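Local atomic coordinates of haloacid dehalogenase domain protein hydrolase (Planctomyces limnophilus, PDB entry 4OVY), a protein that is a putative phosphatase of the haloacid dehalogenase family that binds calcium and probably acts as a metal-dependent hydrolase. Residues V257-T260 with R264-A267; Y268-P273 with A280-T285; M53-A58 with I165-P170; F80-E85 with P89-L94; E18-V23 with R151-K156. One frame throughout, in Å; residues are numbered along the deposited sequence.

Contact 1: residues V257-T260 with R264-A267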
# COMPACT_ATOMS: atom_id res chain seq x y z
N VAL A 257 -14.71 14.07 14.09
CA VAL A 257 -16.15 14.08 13.90
C VAL A 257 -16.81 13.71 15.24
O VAL A 257 -16.68 12.56 15.70
CB VAL A 257 -16.60 13.10 12.80
CG1 VAL A 257 -18.12 13.13 12.63
CG2 VAL A 257 -15.90 13.40 11.49
N HIS A 258 -17.50 14.68 15.84
CA HIS A 258 -18.18 14.51 17.11
C HIS A 258 -19.66 14.26 16.89
O HIS A 258 -20.38 15.11 16.33
CB HIS A 258 -17.95 15.75 17.99
CG HIS A 258 -18.36 15.57 19.43
ND1 HIS A 258 -18.48 16.63 20.30
CD2 HIS A 258 -18.67 14.46 20.14
CE1 HIS A 258 -18.85 16.19 21.49
NE2 HIS A 258 -18.97 14.87 21.42
N HIS A 259 -20.12 13.10 17.32
CA HIS A 259 -21.51 12.69 17.13
C HIS A 259 -22.41 13.25 18.21
O HIS A 259 -22.59 12.65 19.27
CB HIS A 259 -21.59 11.17 17.08
CG HIS A 259 -20.88 10.59 15.90
ND1 HIS A 259 -21.55 10.12 14.79
CD2 HIS A 259 -19.56 10.45 15.63
CE1 HIS A 259 -20.67 9.69 13.90
NE2 HIS A 259 -19.46 9.89 14.38
N THR A 260 -22.97 14.42 17.91
CA THR A 260 -23.77 15.19 18.86
C THR A 260 -25.25 15.26 18.48
O THR A 260 -26.04 15.87 19.20
CB THR A 260 -23.25 16.64 18.89
OG1 THR A 260 -23.17 17.15 17.55
CG2 THR A 260 -21.87 16.70 19.56
N ARG A 264 -30.91 13.49 13.89
CA ARG A 264 -30.62 13.14 12.49
C ARG A 264 -29.66 11.94 12.36
O ARG A 264 -29.60 11.31 11.30
CB ARG A 264 -30.08 14.36 11.75
CG ARG A 264 -31.03 15.55 11.73
CD ARG A 264 -30.48 16.72 10.93
NE ARG A 264 -29.22 17.21 11.48
CZ ARG A 264 -28.38 18.04 10.86
NH1 ARG A 264 -28.64 18.51 9.64
NH2 ARG A 264 -27.26 18.40 11.46
N GLU A 265 -28.91 11.63 13.41
CA GLU A 265 -27.96 10.53 13.36
C GLU A 265 -27.94 9.86 14.73
O GLU A 265 -28.99 9.41 15.19
CB GLU A 265 -26.57 11.02 12.88
CG GLU A 265 -25.69 9.95 12.21
CD GLU A 265 -24.51 9.47 13.05
OE1 GLU A 265 -23.85 8.49 12.63
OE2 GLU A 265 -24.22 10.07 14.11
N PHE A 266 -26.78 9.81 15.39
CA PHE A 266 -26.68 9.27 16.74
C PHE A 266 -25.84 10.19 17.58
O PHE A 266 -24.92 10.82 17.07
CB PHE A 266 -26.02 7.90 16.71
CG PHE A 266 -26.84 6.86 16.02
CD1 PHE A 266 -26.72 6.66 14.66
CD2 PHE A 266 -27.73 6.07 16.74
CE1 PHE A 266 -27.48 5.69 14.01
CE2 PHE A 266 -28.49 5.11 16.10
CZ PHE A 266 -28.36 4.92 14.74
N ALA A 267 -26.16 10.28 18.88
CA ALA A 267 -25.37 11.08 19.80
C ALA A 267 -24.63 10.14 20.73
O ALA A 267 -25.25 9.33 21.42
CB ALA A 267 -26.25 12.04 20.59
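Glu-265 OE2 is gripped by two donors, ND1 of the His-259 ring at 2.8 Å and the backbone N of Phe-266 at 2.9 Å. The first is a His-carboxylate hydrogen bond, made from strand 253-260 of the haloacid dehalogenase core sheet to the loop that leads to strand 267-268. The two N-H groups arrive from opposite faces of the carboxylate: the imidazole on the syn side but tilted from the plane, with a nearly straight N-H...O angle of 168°, and the amide from well above the plane. OE2 lies in the imidazole plane, although the carboxylate as a whole is turned 39° from the ring. A bend at chi2 (-107°) brings the acid round to it. Glu-265 OE1 bonds Tyr-140 OH, and His-259 NE2 bonds Gly-45 O, so the ring is tethered at both nitrogens; Tyr-268 stacks on it. With an alanine at Glu-265, His-259 ND1, the Phe-266 amide and the Tyr-140 hydroxyl would probably all lose this partner, and the imidazole would be less firmly fixed in rotation. The His-259 side chain lies about 4 Å from that of Asn-234, a calcium ligand. Farther along, the backbones meet through a CA-H...O contact of 3.2 Å from Ala-267 CA to His-259 O.

Contact 2: residues Y268-P273 with A280-T285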
# COMPACT_ATOMS: atom_id res chain seq x y z
N TYR A 268 -23.30 10.22 20.71
CA TYR A 268 -22.46 9.39 21.56
C TYR A 268 -21.04 9.92 21.62
O TYR A 268 -20.58 10.55 20.67
CB TYR A 268 -22.43 7.95 21.06
CG TYR A 268 -21.87 7.75 19.66
CD1 TYR A 268 -22.70 7.86 18.55
CD2 TYR A 268 -20.53 7.44 19.45
CE1 TYR A 268 -22.21 7.67 17.27
CE2 TYR A 268 -20.02 7.25 18.17
CZ TYR A 268 -20.86 7.36 17.08
OH TYR A 268 -20.38 7.17 15.82
N ASP A 269 -20.35 9.67 22.72
CA ASP A 269 -18.91 9.89 22.78
C ASP A 269 -18.24 9.00 23.83
O ASP A 269 -17.76 7.90 23.50
CB ASP A 269 -18.52 11.39 22.91
CG ASP A 269 -19.38 12.17 23.90
OD1 ASP A 269 -19.68 11.69 25.02
OD2 ASP A 269 -19.71 13.33 23.57
N ARG A 270 -18.24 9.43 25.09
CA ARG A 270 -17.37 8.82 26.11
C ARG A 270 -17.83 7.45 26.60
O ARG A 270 -17.02 6.67 27.11
CB ARG A 270 -17.22 9.78 27.30
CG ARG A 270 -16.61 11.12 26.93
CD ARG A 270 -16.25 11.96 28.15
NE ARG A 270 -15.98 13.35 27.79
CZ ARG A 270 -14.80 13.85 27.42
NH1 ARG A 270 -14.68 15.13 27.12
NH2 ARG A 270 -13.72 13.07 27.36
N GLN A 271 -19.12 7.16 26.45
CA GLN A 271 -19.72 5.93 26.98
C GLN A 271 -20.03 4.89 25.91
O GLN A 271 -20.56 3.83 26.22
CB GLN A 271 -21.03 6.26 27.71
CG GLN A 271 -20.95 7.37 28.74
CD GLN A 271 -20.26 6.94 30.02
OE1 GLN A 271 -19.11 6.51 30.00
NE2 GLN A 271 -20.97 7.04 31.13
N SER A 272 -19.70 5.17 24.66
CA SER A 272 -20.14 4.33 23.56
C SER A 272 -19.25 3.11 23.42
O SER A 272 -18.04 3.23 23.41
CB SER A 272 -20.12 5.11 22.25
OG SER A 272 -20.70 4.34 21.22
N PRO A 273 -19.86 1.92 23.30
CA PRO A 273 -19.04 0.75 22.99
C PRO A 273 -18.46 0.80 21.57
O PRO A 273 -17.41 0.22 21.33
CB PRO A 273 -20.01 -0.42 23.15
CG PRO A 273 -21.38 0.15 23.09
CD PRO A 273 -21.28 1.58 23.53
N ALA A 280 -9.27 11.54 23.11
CA ALA A 280 -9.00 12.43 21.98
C ALA A 280 -9.78 13.74 22.09
O ALA A 280 -9.28 14.79 21.69
CB ALA A 280 -9.31 11.73 20.66
N LEU A 281 -11.00 13.66 22.60
CA LEU A 281 -11.85 14.84 22.78
C LEU A 281 -11.30 15.77 23.87
O LEU A 281 -11.19 16.98 23.68
CB LEU A 281 -13.28 14.40 23.11
CG LEU A 281 -14.38 15.46 23.20
CD1 LEU A 281 -14.43 16.30 21.93
CD2 LEU A 281 -15.72 14.79 23.47
N THR A 282 -10.92 15.18 24.99
CA THR A 282 -10.31 15.94 26.08
C THR A 282 -9.02 16.65 25.63
O THR A 282 -8.79 17.78 26.04
CB THR A 282 -10.04 15.01 27.27
OG1 THR A 282 -11.29 14.53 27.76
CG2 THR A 282 -9.29 15.74 28.40
N ASP A 283 -8.22 16.00 24.79
CA ASP A 283 -6.94 16.57 24.35
C ASP A 283 -7.03 17.44 23.09
O ASP A 283 -6.03 18.05 22.70
CB ASP A 283 -5.92 15.46 24.10
CG ASP A 283 -5.27 14.96 25.39
OD1 ASP A 283 -5.60 15.47 26.48
OD2 ASP A 283 -4.42 14.06 25.29
N ALA A 284 -8.21 17.53 22.49
CA ALA A 284 -8.35 18.23 21.20
C ALA A 284 -7.80 19.66 21.23
O ALA A 284 -7.01 20.03 20.37
CB ALA A 284 -9.81 18.24 20.76
N THR A 285 -8.22 20.44 22.22
CA THR A 285 -7.78 21.83 22.31
C THR A 285 -6.26 21.93 22.42
O THR A 285 -5.63 22.68 21.67
CB THR A 285 -8.44 22.56 23.50
OG1 THR A 285 -9.86 22.60 23.28
CG2 THR A 285 -7.92 23.98 23.63
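This is a surface contact in which one long arginine spans the gap between the loop after strand 267-268 and the early part of helix 279-287. Arg-270 belongs to a type I beta turn running from Asp-269 to Ser-272. Its side chain stays extended from CG to NE (chi2 -170°, chi3 -166°), which carries the guanidinium across to the helix. There NH2 donates to Thr-282 OG1 at 2.9 Å, a bent bond whose acceptor is tilted 25° from the guanidinium plane. The same NH2 forms a salt bridge with Asp-278, and Thr-282 OG1 is also bonded to Asp-278 O, so acid, hydroxyl and guanidinium are linked together near the start of the helix. Leu-281 takes up one face of the guanidinium: its CD2 methyl sits off toward the rim, 3.8 Å from Arg-270 NH1, and the two side chains run at about a right angle. The cation thus has a polar partner near its edge and an aliphatic lid above. Asp-269 contributes more through its own turn than across the gap. Its OD1 accepts the Arg-270 amide at 2.7 Å through the anti lone pair, which braces the turn from which the arginine sets out, while OD2 only grazes Leu-281 CD2 at 4.2 Å. OD2 is bonded instead to His-258 NE2, which ties the turn to strand 253-260, while at the helix Ala-280 N bonds Asp-236 OD1, anchoring helix 279-287 beside the loop that follows strand 230-233.

Contact 3: residues M53-A58 with I165-P170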
# COMPACT_ATOMS: atom_id res chain seq x y z
N MSE A 53 -23.92 -0.73 15.47
CA MSE A 53 -22.62 -1.42 15.52
C MSE A 53 -21.84 -1.15 14.26
O MSE A 53 -22.39 -0.69 13.26
CB MSE A 53 -22.80 -2.94 15.68
CG MSE A 53 -23.55 -3.57 14.51
SE MSE A 53 -23.88 -5.48 14.83
CE MSE A 53 -25.54 -5.20 15.86
N TYR A 54 -20.55 -1.46 14.29
CA TYR A 54 -19.72 -1.37 13.09
C TYR A 54 -20.41 -2.19 12.01
O TYR A 54 -20.91 -3.30 12.28
CB TYR A 54 -18.30 -1.90 13.35
CG TYR A 54 -17.56 -1.22 14.49
CD1 TYR A 54 -17.51 0.17 14.59
CD2 TYR A 54 -16.90 -1.97 15.47
CE1 TYR A 54 -16.84 0.79 15.62
CE2 TYR A 54 -16.22 -1.35 16.51
CZ TYR A 54 -16.19 0.04 16.58
OH TYR A 54 -15.53 0.68 17.61
N VAL A 55 -20.46 -1.66 10.79
CA VAL A 55 -21.18 -2.35 9.72
C VAL A 55 -20.58 -3.73 9.45
O VAL A 55 -21.31 -4.68 9.17
CB VAL A 55 -21.21 -1.52 8.41
CG1 VAL A 55 -21.85 -2.32 7.28
CG2 VAL A 55 -21.99 -0.23 8.63
N GLN A 56 -19.25 -3.86 9.53
CA GLN A 56 -18.63 -5.16 9.36
C GLN A 56 -19.04 -6.16 10.45
O GLN A 56 -19.08 -7.35 10.19
CB GLN A 56 -17.11 -5.07 9.26
CG GLN A 56 -16.45 -6.39 8.88
CD GLN A 56 -14.95 -6.30 8.75
OE1 GLN A 56 -14.41 -5.22 8.57
NE2 GLN A 56 -14.28 -7.44 8.82
N LEU A 57 -19.34 -5.67 11.65
CA LEU A 57 -19.85 -6.56 12.70
C LEU A 57 -21.25 -7.08 12.34
O LEU A 57 -21.54 -8.27 12.53
CB LEU A 57 -19.83 -5.87 14.07
CG LEU A 57 -20.18 -6.76 15.28
CD1 LEU A 57 -19.33 -8.02 15.33
CD2 LEU A 57 -20.05 -5.96 16.57
N ALA A 58 -22.10 -6.20 11.78
CA ALA A 58 -23.40 -6.63 11.26
C ALA A 58 -23.23 -7.72 10.20
O ALA A 58 -23.95 -8.72 10.21
CB ALA A 58 -24.17 -5.44 10.69
N ILE A 165 -9.79 -4.47 5.36
CA ILE A 165 -9.48 -3.85 4.09
C ILE A 165 -10.37 -4.42 2.97
O ILE A 165 -10.89 -3.68 2.14
CB ILE A 165 -7.96 -3.98 3.81
CG1 ILE A 165 -7.50 -3.03 2.72
CG2 ILE A 165 -7.56 -5.41 3.46
CD1 ILE A 165 -6.00 -3.09 2.49
N GLU A 166 -10.60 -5.74 3.00
CA GLU A 166 -11.38 -6.41 1.96
C GLU A 166 -12.89 -6.31 2.16
O GLU A 166 -13.66 -6.62 1.24
CB GLU A 166 -10.94 -7.87 1.83
CG GLU A 166 -9.48 -8.05 1.42
CD GLU A 166 -9.05 -7.21 0.21
OE1 GLU A 166 -9.87 -6.96 -0.70
OE2 GLU A 166 -7.87 -6.80 0.16
N PHE A 167 -13.32 -5.86 3.33
CA PHE A 167 -14.72 -5.49 3.53
C PHE A 167 -15.04 -4.16 2.84
O PHE A 167 -16.16 -3.96 2.38
CB PHE A 167 -15.06 -5.39 5.01
CG PHE A 167 -16.50 -5.10 5.26
CD1 PHE A 167 -17.47 -6.08 5.05
CD2 PHE A 167 -16.91 -3.83 5.67
CE1 PHE A 167 -18.81 -5.82 5.26
CE2 PHE A 167 -18.26 -3.56 5.87
CZ PHE A 167 -19.20 -4.55 5.67
N MSE A 168 -14.07 -3.24 2.80
CA MSE A 168 -14.31 -1.88 2.27
C MSE A 168 -14.01 -1.77 0.79
O MSE A 168 -14.68 -1.02 0.07
CB MSE A 168 -13.43 -0.88 3.02
CG MSE A 168 -13.84 -0.80 4.49
SE MSE A 168 -12.67 0.47 5.46
CE MSE A 168 -11.02 -0.60 5.50
N ARG A 169 -13.01 -2.51 0.32
CA ARG A 169 -12.53 -2.37 -1.06
C ARG A 169 -13.55 -2.61 -2.17
O ARG A 169 -13.45 -1.98 -3.22
CB ARG A 169 -11.29 -3.23 -1.30
CG ARG A 169 -10.00 -2.56 -0.87
CD ARG A 169 -8.82 -3.50 -0.97
NE ARG A 169 -7.55 -2.77 -0.93
CZ ARG A 169 -6.36 -3.32 -0.77
NH1 ARG A 169 -6.22 -4.64 -0.60
NH2 ARG A 169 -5.28 -2.56 -0.80
N PRO A 170 -14.51 -3.53 -1.97
CA PRO A 170 -15.46 -3.78 -3.05
C PRO A 170 -16.33 -2.58 -3.46
O PRO A 170 -16.78 -2.52 -4.61
CB PRO A 170 -16.34 -4.91 -2.50
CG PRO A 170 -15.48 -5.59 -1.48
CD PRO A 170 -14.67 -4.50 -0.87
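Val-55, in the first turn of helix 55-67, sets its CG1 methyl in the plane of the Phe-167 ring, at the edge, 3.8 Å from CZ. The contact is helix-to-helix packing: helix 55-67 opens the helical insert that follows strand 38-41, consistent with a C1-type cap of the haloacid dehalogenase fold, whereas helix 165-168 comes just after strand 156-161 of the core sheet. Next in sequence, Gln-56 covers a face of the same ring. Its CB makes a CH-pi contact, 3.9 Å from the Phe-167 ring centroid and only 14° off the normal. Beyond CG the glutamine chain is extended, and it slides past the phenylalanine in the opposite direction, with CG 3.8 Å from Phe-167 CG and the amide plane tilted 23° from the ring. The ring is brought under this chain because Phe-167 CG stands anti to its own backbone N (chi1 -176°), directed at the facing helix. Although buried, the amide of Gln-56 is satisfied at both ends: OE1 accepts from Gly-164 N, just ahead of helix 165-168, and NE2 bonds Thr-103 OG1 of helix 95-106. Gln-56 therefore joins helix 55-67 to the core side by packing and by its OE1 bond, while NE2 ties it within the insert. The other flank of helix 165-168 faces the second subunit, where Glu-166 forms a salt bridge with Arg-221 of that neighbouring chain. Where the glutamine passes the root of the ring, Gln-56 OE1 lies 3.6 Å from Phe-167 CB.

Contact 4: residues F80-E85 with P89-L94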
# COMPACT_ATOMS: atom_id res chain seq x y z
N PHE A 80 -18.75 -16.68 19.02
CA PHE A 80 -19.87 -17.18 18.22
C PHE A 80 -21.15 -17.31 19.05
O PHE A 80 -22.23 -17.00 18.56
CB PHE A 80 -19.51 -18.52 17.58
CG PHE A 80 -18.24 -18.46 16.79
CD1 PHE A 80 -18.23 -17.95 15.50
CD2 PHE A 80 -17.03 -18.88 17.35
CE1 PHE A 80 -17.05 -17.88 14.77
CE2 PHE A 80 -15.85 -18.81 16.63
CZ PHE A 80 -15.86 -18.31 15.34
N ARG A 81 -21.00 -17.75 20.30
CA ARG A 81 -22.12 -17.82 21.24
C ARG A 81 -22.81 -16.46 21.36
O ARG A 81 -24.03 -16.36 21.21
CB ARG A 81 -21.60 -18.30 22.61
CG ARG A 81 -22.66 -18.66 23.64
CD ARG A 81 -23.34 -17.46 24.29
NE ARG A 81 -22.39 -16.44 24.72
CZ ARG A 81 -22.71 -15.20 25.09
NH1 ARG A 81 -21.76 -14.36 25.47
NH2 ARG A 81 -23.98 -14.79 25.11
N ALA A 82 -22.01 -15.42 21.62
CA ALA A 82 -22.54 -14.05 21.71
C ALA A 82 -23.27 -13.64 20.43
O ALA A 82 -24.33 -13.01 20.49
CB ALA A 82 -21.42 -13.07 22.01
N VAL A 83 -22.70 -14.01 19.28
CA VAL A 83 -23.31 -13.67 17.99
C VAL A 83 -24.67 -14.36 17.85
O VAL A 83 -25.67 -13.72 17.51
CB VAL A 83 -22.41 -14.07 16.81
CG1 VAL A 83 -23.11 -13.80 15.48
CG2 VAL A 83 -21.08 -13.33 16.86
N ILE A 84 -24.70 -15.66 18.14
CA ILE A 84 -25.92 -16.46 18.03
C ILE A 84 -27.00 -15.99 19.01
O ILE A 84 -28.17 -15.91 18.65
CB ILE A 84 -25.61 -17.95 18.25
CG1 ILE A 84 -24.81 -18.48 17.06
CG2 ILE A 84 -26.90 -18.76 18.43
CD1 ILE A 84 -24.18 -19.84 17.29
N GLU A 85 -26.61 -15.68 20.25
CA GLU A 85 -27.57 -15.23 21.26
C GLU A 85 -27.85 -13.73 21.21
O GLU A 85 -28.57 -13.21 22.06
CB GLU A 85 -27.09 -15.63 22.67
CG GLU A 85 -26.95 -17.13 22.83
CD GLU A 85 -26.71 -17.56 24.26
OE1 GLU A 85 -26.48 -16.69 25.13
OE2 GLU A 85 -26.75 -18.79 24.52
N PRO A 89 -23.69 -6.42 24.20
CA PRO A 89 -22.62 -6.03 25.15
C PRO A 89 -21.35 -6.89 25.08
O PRO A 89 -20.25 -6.37 25.21
CB PRO A 89 -23.29 -6.18 26.52
CG PRO A 89 -24.73 -5.93 26.24
CD PRO A 89 -24.99 -6.52 24.88
N ALA A 90 -21.49 -8.20 24.89
CA ALA A 90 -20.32 -9.05 24.71
C ALA A 90 -19.61 -8.70 23.40
O ALA A 90 -18.38 -8.59 23.35
CB ALA A 90 -20.73 -10.52 24.72
N LEU A 91 -20.39 -8.49 22.35
CA LEU A 91 -19.84 -8.17 21.02
C LEU A 91 -19.07 -6.85 20.97
O LEU A 91 -18.14 -6.68 20.16
CB LEU A 91 -20.96 -8.17 19.98
CG LEU A 91 -21.62 -9.54 19.75
CD1 LEU A 91 -22.81 -9.41 18.82
CD2 LEU A 91 -20.62 -10.56 19.23
N ALA A 92 -19.44 -5.91 21.83
CA ALA A 92 -18.75 -4.63 21.95
C ALA A 92 -17.30 -4.76 22.45
O ALA A 92 -16.53 -3.81 22.33
CB ALA A 92 -19.52 -3.71 22.88
N LYS A 93 -16.94 -5.91 23.00
CA LYS A 93 -15.58 -6.13 23.51
C LYS A 93 -14.59 -6.55 22.42
O LYS A 93 -13.39 -6.56 22.65
CB LYS A 93 -15.58 -7.21 24.61
CG LYS A 93 -16.62 -7.03 25.71
CD LYS A 93 -16.46 -5.72 26.47
CE LYS A 93 -17.52 -5.61 27.55
NZ LYS A 93 -17.45 -4.31 28.29
N LEU A 94 -15.09 -6.90 21.23
CA LEU A 94 -14.22 -7.45 20.18
C LEU A 94 -13.11 -6.49 19.72
O LEU A 94 -11.95 -6.89 19.58
CB LEU A 94 -15.07 -7.89 18.97
CG LEU A 94 -15.89 -9.17 19.18
CD1 LEU A 94 -16.85 -9.40 18.02
CD2 LEU A 94 -15.00 -10.40 19.38
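The guanidinium of Arg-81 has the methyl of Ala-82 over one face, offset toward the rim, and the carboxylate of Glu-85 at its edge, while Ala-90 CB approaches NH1 obliquely at 4.0 Å. Bends at chi2 (-76°) and chi3 (-46°) fold the arginine back along its own helix. NH2 there donates to Glu-85 OE1 at 3.1 Å, one turn on, in a salt bridge that meets the oxygen from above the carboxylate plane. Glu-78 pairs with NE and Asp-87 with NH2, so three acids surround the one cation. Beside this charged group the two short helices 80-84 and 88-91 touch through small apolar side chains. Ala-82 CB meets both Ala-90 CB and Leu-91 CD2 at 3.8 Å, and this pair of alanines allows the backbones to come within 6.2 Å, measured between the CA atoms of Ala-82 and Ala-90. Leu-91 CD2 also rests on Val-83 CG2 at 3.7 Å, the two branched side chains crossing at about a right angle. Leu-61 of helix 55-67 lies against both Val-83 and Leu-91 and so extends the apolar cluster to a third helix. A methionine in place of Arg-81 would probably leave Glu-78, Glu-85 and Asp-87 without their shared counter-charge. The contact thus divides its chemistry: methyl groups set the spacing of the helices, while Arg-81 gathers acids that come before, one turn along and after it, the bridge to Asp-87 being the one that leads toward helix 88-91.

Contact 5: residues E18-V23 with R151-K156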
# COMPACT_ATOMS: atom_id res chain seq x y z
N GLU A 18 -9.18 27.38 5.01
CA GLU A 18 -7.94 28.12 5.24
C GLU A 18 -6.71 27.25 4.98
O GLU A 18 -5.76 27.65 4.30
CB GLU A 18 -7.91 28.66 6.68
CG GLU A 18 -6.73 29.57 7.02
CD GLU A 18 -7.01 30.43 8.26
OE1 GLU A 18 -7.52 29.88 9.27
OE2 GLU A 18 -6.72 31.66 8.22
N TYR A 19 -6.73 26.04 5.54
CA TYR A 19 -5.60 25.13 5.42
C TYR A 19 -5.39 24.68 3.98
O TYR A 19 -4.26 24.72 3.47
CB TYR A 19 -5.81 23.93 6.33
CG TYR A 19 -4.63 23.00 6.38
CD1 TYR A 19 -3.49 23.35 7.09
CD2 TYR A 19 -4.64 21.78 5.71
CE1 TYR A 19 -2.39 22.51 7.15
CE2 TYR A 19 -3.54 20.92 5.77
CZ TYR A 19 -2.42 21.29 6.48
OH TYR A 19 -1.33 20.46 6.54
N VAL A 20 -6.46 24.27 3.31
CA VAL A 20 -6.34 23.82 1.93
C VAL A 20 -5.82 24.96 1.05
O VAL A 20 -4.94 24.75 0.22
CB VAL A 20 -7.66 23.23 1.40
CG1 VAL A 20 -7.58 22.98 -0.10
CG2 VAL A 20 -7.98 21.94 2.15
N LYS A 21 -6.35 26.16 1.24
CA LYS A 21 -5.85 27.32 0.49
C LYS A 21 -4.37 27.54 0.74
O LYS A 21 -3.59 27.77 -0.19
CB LYS A 21 -6.62 28.58 0.88
CG LYS A 21 -6.33 29.76 -0.04
CD LYS A 21 -7.34 30.87 0.16
CE LYS A 21 -8.75 30.48 -0.27
NZ LYS A 21 -8.83 30.07 -1.70
N SER A 22 -3.97 27.47 2.01
CA SER A 22 -2.61 27.76 2.41
C SER A 22 -1.61 26.76 1.84
O SER A 22 -0.52 27.14 1.40
CB SER A 22 -2.51 27.78 3.93
OG SER A 22 -1.20 28.11 4.33
N VAL A 23 -1.96 25.48 1.83
CA VAL A 23 -1.03 24.47 1.36
C VAL A 23 -1.04 24.25 -0.17
O VAL A 23 -0.16 23.58 -0.69
CB VAL A 23 -1.21 23.11 2.08
CG1 VAL A 23 -1.09 23.29 3.59
CG2 VAL A 23 -2.51 22.42 1.68
N ARG A 151 -9.76 16.36 -3.40
CA ARG A 151 -9.28 15.81 -4.67
C ARG A 151 -9.21 16.88 -5.76
O ARG A 151 -8.29 16.87 -6.57
CB ARG A 151 -10.11 14.59 -5.09
CG ARG A 151 -9.85 13.38 -4.20
CD ARG A 151 -10.43 12.10 -4.79
NE ARG A 151 -11.89 12.12 -4.83
CZ ARG A 151 -12.71 11.46 -4.00
NH1 ARG A 151 -14.01 11.59 -4.16
NH2 ARG A 151 -12.25 10.69 -3.01
N GLN A 152 -10.14 17.82 -5.76
CA GLN A 152 -10.08 18.97 -6.68
C GLN A 152 -8.82 19.81 -6.48
O GLN A 152 -8.34 20.43 -7.42
CB GLN A 152 -11.33 19.85 -6.53
CG GLN A 152 -12.59 19.24 -7.13
CD GLN A 152 -13.87 19.91 -6.63
OE1 GLN A 152 -13.84 21.00 -6.05
NE2 GLN A 152 -15.00 19.25 -6.86
N HIS A 153 -8.27 19.81 -5.26
CA HIS A 153 -7.04 20.51 -4.96
C HIS A 153 -5.82 19.58 -4.93
O HIS A 153 -4.79 19.91 -4.33
CB HIS A 153 -7.20 21.27 -3.64
CG HIS A 153 -8.13 22.43 -3.76
ND1 HIS A 153 -9.50 22.28 -3.76
CD2 HIS A 153 -7.90 23.75 -3.94
CE1 HIS A 153 -10.07 23.46 -3.90
NE2 HIS A 153 -9.12 24.37 -4.01
N GLU A 154 -5.95 18.44 -5.62
CA GLU A 154 -4.86 17.50 -5.88
C GLU A 154 -4.35 16.78 -4.64
O GLU A 154 -3.20 16.35 -4.61
CB GLU A 154 -3.73 18.18 -6.67
CG GLU A 154 -4.22 18.85 -7.97
CD GLU A 154 -3.08 19.23 -8.91
OE1 GLU A 154 -2.53 18.33 -9.59
OE2 GLU A 154 -2.75 20.43 -9.00
N PHE A 155 -5.20 16.61 -3.63
CA PHE A 155 -4.90 15.69 -2.52
C PHE A 155 -5.21 14.27 -2.94
O PHE A 155 -6.15 14.06 -3.71
CB PHE A 155 -5.76 15.97 -1.28
CG PHE A 155 -5.32 17.15 -0.48
CD1 PHE A 155 -5.49 18.44 -0.95
CD2 PHE A 155 -4.76 16.98 0.79
CE1 PHE A 155 -5.10 19.53 -0.21
CE2 PHE A 155 -4.37 18.07 1.54
CZ PHE A 155 -4.53 19.35 1.04
N LYS A 156 -4.45 13.31 -2.43
CA LYS A 156 -4.79 11.89 -2.52
C LYS A 156 -5.46 11.48 -1.22
O LYS A 156 -4.85 11.58 -0.15
CB LYS A 156 -3.56 11.01 -2.74
CG LYS A 156 -2.91 11.18 -4.10
CD LYS A 156 -1.66 10.33 -4.26
CE LYS A 156 -1.96 8.91 -4.73
NZ LYS A 156 -0.79 8.33 -5.48
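Val-20 and Val-23 of helix 11-24 meet Phe-155 on the buried side of this contact, and His-153 forms its more open margin. The tightest touch in the interior is Val-23 CG2 on Phe-155 CZ at 3.7 Å, the side chains crossing at about a right angle; one turn earlier Val-20 CG1 lies 4.3 Å from Phe-155 CE1. Phe-155 goes deep, resting on Leu-150 of helix 141-152 and Val-39 of strand 38-41. At the margin the same Val-20 CG1 stands over one face of the imidazole, 4.0 Å from the His-153 ring centroid. This CH-pi approach is 23° off the normal and displaced toward the substituted side, so the nearest ring atom is His-153 CG, 3.7 Å from Val-20 CG1. His-153 is partly exposed there, and Lys-21 NZ stays 6.2 Å from its NE2; the imidazole is instead held by its own helix, through ND1 and Phe-149 O. Helix 141-152 ends in a Schellman motif with Glu-154 (phi 68°) as C-prime residue, and the change of direction there probably allows both rings to face helix 11-24. The contact therefore packs the N-terminal helix 11-24 over the end of helix 141-152, just where the chain enters strand 156-161, whose first residue, Lys-156, forms a salt bridge with Glu-181 of the second subunit.

Overall arrangement
Contacts 1 and 2 are neighbours in series, joined by the His-258 to Asp-269 bond and by the backbone of His-259 and Tyr-268; both rely on polar side chains, but contact 1 is partly buried near the calcium site while contact 2 lies at the surface. Contacts 3, 4 and 5 are buried and meet mainly through carbon, the Gln-56 amide in contact 3 and the Arg-81 charges in contact 4 finding their partners away from the facing segment. Contact 4 is nested in the loop closed by contact 3, with Leu-57 on Leu-94; Pro-273 on Ala-92 links contact 2 to it. Contact 5 stands apart, on the opposite side of the chain's centre from contact 4.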